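D-threo-3-hydroxyaspartate dehydratase (Delftia, PDB 3WQC) catalyses the pyridoxal-phosphate-dependent deamination of D-threo-3-hydroxyaspartate to oxaloacetate and ammonia, and also dehydrates L-threo- and L-erythro-3-hydroxyaspartate and D-serine. Local coordinates at residues R295-G298 against Q304-G307; Q310-D313 against R317-P320. All blocks are in the same frame, centred on the assembly; numbering follows the deposited sequence.

Contact 1: R295-G298 against Q304-G307; sequences RDRG and QDFG
The guanidinium of R297 has CA of G307 over the centre of one face, 3.4 Å above its plane. At its edge lies the carboxylate of D305, and the two planes are nearly coplanar, 18° apart. This is a salt bridge, with NH2 of R297 2.9 Å from OD1 of D305. NH1 of R297 adds two weak bonds, one to each carboxylate oxygen. The R297 chain bends at both chi2 and chi3, near -75° each, which lays the guanidinium against CA of G307. Both segments belong to the loop between helix 290-293 and strand 310-312, and each holds an Asx turn. In one, G298 N donates to OD1 of D296; in the other, G307 N donates to OD1 of D305 at 2.9 Å. R297 NH2 and G307 N reach that D305 oxygen from opposite faces of the carboxylate plane. With an alanine at R297, the D305 carboxylate would probably lose its cationic mate and the G307 backbone its cover on this side. G307 has a positive phi of 59°, which favours glycine, and its carbonyl oxygen accepts from N360 ND2. D296 OD2 bonds H361 ND1 and makes a salt bridge to R295 of the second subunit.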
# COMPACT_ATOMS: atom_id res chain seq x y z
N ARG B 295 2.98 2.94 2.98
CA ARG B 295 3.73 2.99 4.24
C ARG B 295 5.27 2.83 4.02
O ARG B 295 5.99 2.75 5.04
CB ARG B 295 3.25 1.88 5.23
CG ARG B 295 2.00 2.33 5.98
CD ARG B 295 2.33 3.40 7.01
NE ARG B 295 1.44 3.26 8.14
CZ ARG B 295 1.29 4.16 9.09
NH1 ARG B 295 1.95 5.35 9.00
NH2 ARG B 295 0.47 3.87 10.14
N ASP B 296 5.77 2.72 2.78
CA ASP B 296 7.20 2.49 2.60
C ASP B 296 8.03 3.64 3.21
O ASP B 296 7.81 4.83 2.92
CB ASP B 296 7.51 2.32 1.12
CG ASP B 296 8.86 1.66 0.89
OD1 ASP B 296 9.88 2.33 1.14
OD2 ASP B 296 8.83 0.47 0.47
N ARG B 297 9.01 3.28 4.05
CA ARG B 297 9.90 4.28 4.66
C ARG B 297 11.34 3.85 4.37
O ARG B 297 12.19 3.91 5.29
CB ARG B 297 9.59 4.44 6.16
CG ARG B 297 8.25 5.20 6.37
CD ARG B 297 8.44 6.66 6.08
NE ARG B 297 9.23 7.29 7.21
CZ ARG B 297 10.53 7.64 7.12
NH1 ARG B 297 11.13 8.01 8.28
NH2 ARG B 297 11.22 7.58 5.93
N GLY B 298 11.62 3.39 3.14
CA GLY B 298 12.98 2.91 2.85
C GLY B 298 14.07 3.93 3.06
O GLY B 298 15.22 3.52 3.32
N GLN B 304 19.95 10.06 4.00
CA GLN B 304 19.03 11.17 4.16
C GLN B 304 17.58 10.64 4.27
O GLN B 304 17.04 10.03 3.33
CB GLN B 304 19.16 12.13 2.98
CG GLN B 304 18.21 13.32 3.24
CD GLN B 304 18.54 14.51 2.33
OE1 GLN B 304 19.43 14.43 1.48
NE2 GLN B 304 17.84 15.58 2.51
N ASP B 305 16.98 10.89 5.42
CA ASP B 305 15.60 10.40 5.66
C ASP B 305 14.62 11.41 5.09
O ASP B 305 14.66 12.61 5.51
CB ASP B 305 15.44 10.25 7.18
CG ASP B 305 14.08 9.72 7.59
OD1 ASP B 305 13.23 9.47 6.74
OD2 ASP B 305 13.92 9.49 8.79
N PHE B 306 13.78 11.00 4.16
CA PHE B 306 12.80 11.92 3.54
C PHE B 306 11.37 11.72 4.14
O PHE B 306 10.42 12.19 3.50
CB PHE B 306 12.79 11.71 2.03
CG PHE B 306 14.04 12.23 1.36
CD1 PHE B 306 14.12 13.61 1.02
CD2 PHE B 306 15.08 11.38 1.01
CE1 PHE B 306 15.25 14.08 0.30
CE2 PHE B 306 16.20 11.85 0.33
CZ PHE B 306 16.30 13.21 -0.01
N GLY B 307 11.22 11.04 5.27
CA GLY B 307 9.88 10.83 5.88
C GLY B 307 9.03 10.10 4.86
O GLY B 307 9.53 9.16 4.22

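Contact 2: Q310-D313 against R317-P320; sequences QVCD and RVMP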
# COMPACT_ATOMS: atom_id res chain seq x y z
N GLN B 310 9.56 13.70 -0.28
CA GLN B 310 10.11 15.05 -0.47
C GLN B 310 9.08 15.97 -1.11
O GLN B 310 8.54 15.68 -2.17
CB GLN B 310 11.34 14.98 -1.40
CG GLN B 310 11.89 16.36 -1.80
CD GLN B 310 12.34 17.15 -0.59
OE1 GLN B 310 13.14 16.67 0.22
NE2 GLN B 310 11.84 18.43 -0.46
N VAL B 311 8.86 17.15 -0.50
CA VAL B 311 7.86 18.10 -1.06
C VAL B 311 8.46 18.83 -2.28
O VAL B 311 9.67 19.33 -2.18
CB VAL B 311 7.52 19.12 0.02
CG1 VAL B 311 6.66 20.26 -0.57
CG2 VAL B 311 6.81 18.42 1.18
N CYS B 312 7.71 18.98 -3.35
CA CYS B 312 8.08 19.78 -4.50
C CYS B 312 6.92 20.72 -4.75
O CYS B 312 5.75 20.46 -4.32
CB CYS B 312 8.20 18.89 -5.76
SG CYS B 312 9.44 17.61 -5.56
N ASP B 313 7.18 21.80 -5.47
CA ASP B 313 6.08 22.68 -5.86
C ASP B 313 5.26 22.06 -7.00
O ASP B 313 5.59 20.93 -7.52
CB ASP B 313 6.63 24.07 -6.15
CG ASP B 313 7.63 24.12 -7.34
OD1 ASP B 313 7.53 23.20 -8.21
OD2 ASP B 313 8.43 25.13 -7.42
N ARG B 317 9.50 21.07 -8.87
CA ARG B 317 10.82 21.39 -8.34
C ARG B 317 10.89 21.17 -6.83
O ARG B 317 10.05 21.59 -6.05
CB ARG B 317 11.22 22.81 -8.63
CG ARG B 317 10.95 23.31 -10.01
CD ARG B 317 11.52 24.73 -10.04
NE ARG B 317 10.92 25.57 -11.05
CZ ARG B 317 9.84 26.31 -10.85
NH1 ARG B 317 9.23 26.29 -9.70
NH2 ARG B 317 9.36 27.05 -11.82
N VAL B 318 11.95 20.56 -6.41
CA VAL B 318 12.11 20.28 -4.99
C VAL B 318 12.08 21.54 -4.13
O VAL B 318 12.71 22.56 -4.46
CB VAL B 318 13.45 19.54 -4.82
CG1 VAL B 318 13.89 19.53 -3.35
CG2 VAL B 318 13.26 18.11 -5.43
N MET B 319 11.42 21.43 -2.98
CA MET B 319 11.41 22.49 -1.97
C MET B 319 12.27 22.04 -0.80
O MET B 319 11.81 21.33 0.12
CB MET B 319 9.96 22.84 -1.52
CG MET B 319 9.17 23.46 -2.63
SD MET B 319 7.46 23.84 -2.09
CE MET B 319 7.78 25.39 -1.22
N PRO B 320 13.57 22.44 -0.84
CA PRO B 320 14.47 21.78 0.11
C PRO B 320 14.11 21.98 1.59
O PRO B 320 13.63 23.07 2.00
CB PRO B 320 15.84 22.45 -0.16
CG PRO B 320 15.59 23.45 -1.23
CD PRO B 320 14.27 23.28 -1.84
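M319 and V311 are joined by a backbone hydrogen bond, M319 N to V311 O, at 2.8 Å. A second backbone bond runs from D313 N to R317 O, 2.9 Å. C312 and V318 sit between the two as an antiparallel non-hydrogen-bonded pair, and their side chains diverge. CA of C312 also makes a CA-H...O contact with R317 O at 3.1 Å.

V311 O takes a second donor, the side-chain amide of Q310. Q310 NE2 donates to V311 O at 2.9 Å, and that oxygen lies close to the amide plane. The bend at chi2 of Q310 turns the amide back to its own strand. Q310 NE2 is also 3.0 Å from M319 O.

The two backbone bonds make a short beta hairpin, with a three-residue connection between the two segments. Strand 310-312 also pairs with strand 354-358, so the hairpin hangs on the mixed sheet of the domain. The chain turns a corner at P320 before strand 322-327.

The charged pair lies at the turn end. NH1 of R317 is 2.7 Å from OD2 of D313, a salt bridge whose hydrogen bond is weak and bent, at 122°. The oxygen meets the guanidinium edge in plane, while the carboxylate stands at 82° to it. OD1 of D313 accepts R317 N from above the carboxylate plane. Chi1 of D313, 63°, puts its carboxylate between backbone N and carbonyl carbon, where both oxygens can serve R317.

The apolar contacts lie on two faces. SD of M319 is 4.0 Å from CG1 of V311, and the M319 chain also runs past D313. On the other face, C312 SG touches CG2 of V318, and both residues pack on L358.

In the fold
Contacts 1 and 2 follow in series along the chain. The second segment of contact 1 ends at G307, and the loop runs on into strand 310-312 of contact 2. Their centres are 15 Å apart, and the segments have no other touch between them. Strand 354-358 and the residues after it connect their surroundings. Contact 2 packs on L358, while contact 1 reaches N360 and H361. H361 and C363 bind a magnesium ion in this structure, and the R297 side chain is about 14 Å from a bound magnesium ion. Contact 2 and the R297-D305 pair lie away from the annotated sites, but D296 bonds the magnesium ligand H361. Contact 1 borders the second subunit, whereas no other protein chain of the assembly touches contact 2.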